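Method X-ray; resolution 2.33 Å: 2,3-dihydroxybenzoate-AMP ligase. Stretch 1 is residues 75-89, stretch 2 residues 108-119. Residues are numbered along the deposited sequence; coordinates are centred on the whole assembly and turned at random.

Stretch 1 75-89: ELDRLADRAAAGIAG
Stretch 2 108-119: FAVALFGLLRAG

The two helices meet almost backbone to backbone: their axes approach to 7.3 Å, and the CA atoms of Ala 80 and Gly 114 lie only 4.1 Å apart. Glycine permits this closeness, since an ideal CB on Gly 114 would fall 2.8 Å from Ala 83 CB. In its absence Gly 114 CA makes a CA-H...O contact of 3.4 Å with Ala 80 O, and Ala 84 CA makes another, 3.5 Å, with Gly 114 O. Both segments are α-helix, each begun earlier in the chain, and their N-to-C directions cross at -55°.

Alanines line the first helix at the crossing. Ala 80, Ala 83 and Ala 84 point toward the second helix; Ala 80 CB packs 3.7 Å from Phe 113 CB. Toward the start of the first helix, Leu 76 (t, p) brings CD1 to 4.1 Å from CG2 of Val 110 (t), whose CG1 lies 4.1 Å from Leu 79 CB. Near the other end, Ile 87 (m, t) places CD1 3.8 Å from Leu 115 CD2 and CG2 3.8 Å from Ala 118 CB.

The polar component centres on buried Arg 117, which sits as a knob among Asp 77, Ala 80, Asp 81 and Ala 84. From chi1 m, chi2 at -144° and chi3 t, its side chain runs back along the first helix, with Arg 117 CB 3.6 Å from Ala 84 CB. Its NH2 forms a salt bridge with Asp 77 OD1 (2.8 Å), near the guanidinium plane; NH1 forms a longer salt bridge with Asp 81 OD1 (3.3 Å), its hydrogen bond weak, and a weak hydrogen bond to Asp 77 O (3.2 Å). Both aspartates thus offset the buried charge. Gly 119 (phi 84°, psi 8°) follows in a Schellman motif. The contact buries 647 Å².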

# COMPACT_ATOMS: atom_id res chain seq x y z
N GLU A 75 -2.99 27.45 -9.21
CA GLU A 75 -3.14 27.76 -7.79
C GLU A 75 -2.57 26.68 -6.88
O GLU A 75 -1.96 27.00 -5.86
CB GLU A 75 -4.63 27.99 -7.47
CG GLU A 75 -5.17 29.24 -8.15
CD GLU A 75 -6.68 29.33 -8.16
OE1 GLU A 75 -7.35 28.43 -7.61
OE2 GLU A 75 -7.20 30.32 -8.74
N LEU A 76 -2.75 25.41 -7.25
CA LEU A 76 -2.24 24.29 -6.44
C LEU A 76 -0.70 24.22 -6.51
O LEU A 76 -0.04 23.93 -5.51
CB LEU A 76 -2.86 22.96 -6.90
CG LEU A 76 -2.36 21.67 -6.25
CD1 LEU A 76 -2.43 21.72 -4.73
CD2 LEU A 76 -3.13 20.46 -6.78
N ASP A 77 -0.15 24.50 -7.69
CA ASP A 77 1.29 24.51 -7.89
C ASP A 77 2.02 25.53 -6.99
O ASP A 77 3.12 25.26 -6.51
CB ASP A 77 1.60 24.82 -9.36
CG ASP A 77 2.97 24.33 -9.79
OD1 ASP A 77 3.40 23.26 -9.32
OD2 ASP A 77 3.63 25.03 -10.59
N ARG A 78 1.40 26.69 -6.77
CA ARG A 78 1.98 27.72 -5.91
C ARG A 78 1.88 27.32 -4.44
O ARG A 78 2.82 27.50 -3.67
CB ARG A 78 1.29 29.08 -6.11
CG ARG A 78 1.50 29.70 -7.48
CD ARG A 78 0.68 30.98 -7.63
NE ARG A 78 0.17 31.15 -8.99
CZ ARG A 78 -1.12 31.29 -9.31
NH1 ARG A 78 -2.05 31.30 -8.37
NH2 ARG A 78 -1.47 31.43 -10.58
N LEU A 79 0.72 26.78 -4.07
CA LEU A 79 0.48 26.33 -2.71
C LEU A 79 1.52 25.31 -2.27
O LEU A 79 2.06 25.41 -1.17
CB LEU A 79 -0.92 25.75 -2.58
CG LEU A 79 -2.03 26.78 -2.62
CD1 LEU A 79 -3.38 26.08 -2.64
CD2 LEU A 79 -1.90 27.71 -1.43
N ALA A 80 1.79 24.33 -3.12
CA ALA A 80 2.79 23.32 -2.83
C ALA A 80 4.16 23.95 -2.68
O ALA A 80 4.93 23.57 -1.79
CB ALA A 80 2.81 22.25 -3.90
N ASP A 81 4.48 24.90 -3.57
CA ASP A 81 5.75 25.63 -3.50
C ASP A 81 5.87 26.33 -2.15
O ASP A 81 6.88 26.21 -1.46
CB ASP A 81 5.88 26.67 -4.64
CG ASP A 81 6.39 26.06 -5.95
OD1 ASP A 81 6.98 24.96 -5.93
OD2 ASP A 81 6.22 26.70 -7.01
N ARG A 82 4.81 27.05 -1.78
CA ARG A 82 4.80 27.79 -0.52
C ARG A 82 4.86 26.85 0.67
O ARG A 82 5.52 27.15 1.67
CB ARG A 82 3.57 28.69 -0.43
CG ARG A 82 3.77 30.03 -1.12
CD ARG A 82 2.46 30.76 -1.23
NE ARG A 82 1.80 30.88 0.07
CZ ARG A 82 0.53 31.21 0.24
NH1 ARG A 82 -0.25 31.44 -0.82
NH2 ARG A 82 0.02 31.30 1.46
N ALA A 83 4.17 25.72 0.56
CA ALA A 83 4.15 24.76 1.64
C ALA A 83 5.54 24.18 1.81
O ALA A 83 5.98 23.92 2.92
CB ALA A 83 3.12 23.66 1.38
N ALA A 84 6.24 24.02 0.69
CA ALA A 84 7.58 23.43 0.67
C ALA A 84 8.64 24.33 1.33
O ALA A 84 9.50 23.85 2.08
CB ALA A 84 7.99 23.10 -0.76
N ALA A 85 8.58 25.62 1.04
CA ALA A 85 9.45 26.60 1.67
C ALA A 85 9.21 26.61 3.18
O ALA A 85 10.16 26.60 3.96
CB ALA A 85 9.22 27.98 1.08
N GLY A 86 7.94 26.62 3.58
CA GLY A 86 7.58 26.56 4.99
C GLY A 86 8.19 25.35 5.69
O GLY A 86 8.75 25.46 6.80
N ILE A 87 8.08 24.19 5.03
CA ILE A 87 8.56 22.93 5.58
C ILE A 87 10.08 22.91 5.70
O ILE A 87 10.62 22.51 6.73
CB ILE A 87 8.09 21.73 4.73
CG1 ILE A 87 6.60 21.47 4.96
CG2 ILE A 87 8.89 20.49 5.06
CD1 ILE A 87 5.89 20.71 3.83
N ALA A 88 10.76 23.32 4.63
CA ALA A 88 12.21 23.50 4.64
C ALA A 88 12.64 24.48 5.74
O ALA A 88 13.73 24.37 6.33
CB ALA A 88 12.70 23.98 3.27
N GLY A 89 11.76 25.44 6.03
CA GLY A 89 11.98 26.42 7.07
C GLY A 89 12.01 25.87 8.49
O GLY A 89 12.54 26.52 9.40
N PHE A 108 -4.95 17.69 1.26
CA PHE A 108 -4.14 16.47 1.18
C PHE A 108 -3.14 16.61 0.03
O PHE A 108 -1.97 16.22 0.15
CB PHE A 108 -5.04 15.22 1.00
CG PHE A 108 -4.28 13.95 0.69
CD1 PHE A 108 -3.80 13.14 1.70
CD2 PHE A 108 -4.03 13.58 -0.62
CE1 PHE A 108 -3.10 11.99 1.42
CE2 PHE A 108 -3.32 12.42 -0.92
CZ PHE A 108 -2.86 11.62 0.10
N ALA A 109 -3.61 17.18 -1.08
CA ALA A 109 -2.75 17.46 -2.24
C ALA A 109 -1.71 18.53 -1.93
O ALA A 109 -0.58 18.44 -2.41
CB ALA A 109 -3.61 17.89 -3.48
N VAL A 110 -2.09 19.54 -1.14
CA VAL A 110 -1.15 20.60 -0.75
C VAL A 110 -0.01 20.02 0.08
O VAL A 110 1.15 20.33 -0.16
CB VAL A 110 -1.85 21.72 0.04
CG1 VAL A 110 -0.87 22.84 0.35
CG2 VAL A 110 -3.07 22.23 -0.72
N ALA A 111 -0.35 19.15 1.03
CA ALA A 111 0.64 18.45 1.84
C ALA A 111 1.54 17.50 1.03
O ALA A 111 2.76 17.47 1.23
CB ALA A 111 -0.04 17.70 2.95
N LEU A 112 0.95 16.70 0.14
CA LEU A 112 1.73 15.71 -0.60
C LEU A 112 2.83 16.40 -1.44
O LEU A 112 4.02 16.10 -1.28
CB LEU A 112 0.81 14.85 -1.46
CG LEU A 112 1.46 13.78 -2.35
CD1 LEU A 112 2.22 12.72 -1.55
CD2 LEU A 112 0.41 13.12 -3.27
N PHE A 113 2.45 17.34 -2.30
CA PHE A 113 3.44 17.97 -3.18
C PHE A 113 4.29 18.98 -2.42
O PHE A 113 5.47 19.15 -2.73
CB PHE A 113 2.74 18.61 -4.39
CG PHE A 113 2.15 17.60 -5.32
CD1 PHE A 113 0.81 17.28 -5.27
CD2 PHE A 113 2.97 16.90 -6.19
CE1 PHE A 113 0.28 16.31 -6.11
CE2 PHE A 113 2.46 15.94 -7.02
CZ PHE A 113 1.11 15.64 -6.98
N GLY A 114 3.71 19.61 -1.39
CA GLY A 114 4.45 20.46 -0.48
C GLY A 114 5.60 19.69 0.13
O GLY A 114 6.76 20.11 0.06
N LEU A 115 5.29 18.54 0.72
CA LEU A 115 6.31 17.67 1.27
C LEU A 115 7.33 17.20 0.23
O LEU A 115 8.55 17.22 0.48
CB LEU A 115 5.64 16.47 1.95
CG LEU A 115 5.06 16.77 3.33
CD1 LEU A 115 4.15 15.67 3.80
CD2 LEU A 115 6.21 16.98 4.32
N LEU A 116 6.85 16.79 -0.95
CA LEU A 116 7.73 16.28 -2.00
C LEU A 116 8.73 17.35 -2.47
O LEU A 116 9.89 17.04 -2.76
CB LEU A 116 6.91 15.79 -3.20
CG LEU A 116 6.10 14.51 -3.01
CD1 LEU A 116 5.21 14.27 -4.21
CD2 LEU A 116 6.99 13.30 -2.74
N ARG A 117 8.26 18.59 -2.56
CA ARG A 117 9.10 19.67 -3.06
C ARG A 117 10.13 20.12 -2.04
O ARG A 117 11.10 20.75 -2.39
CB ARG A 117 8.24 20.85 -3.51
CG ARG A 117 7.32 20.50 -4.66
CD ARG A 117 7.15 21.62 -5.61
NE ARG A 117 6.56 21.12 -6.84
CZ ARG A 117 5.44 21.61 -7.36
NH1 ARG A 117 4.85 22.63 -6.76
NH2 ARG A 117 4.95 21.11 -8.48
N ALA A 118 9.91 19.78 -0.77
CA ALA A 118 10.95 20.00 0.23
C ALA A 118 11.94 18.82 0.21
O ALA A 118 12.98 18.84 0.88
CB ALA A 118 10.34 20.18 1.61
N GLY A 119 11.62 17.81 -0.59
CA GLY A 119 12.48 16.65 -0.72
C GLY A 119 12.22 15.64 0.38
O GLY A 119 12.95 14.66 0.53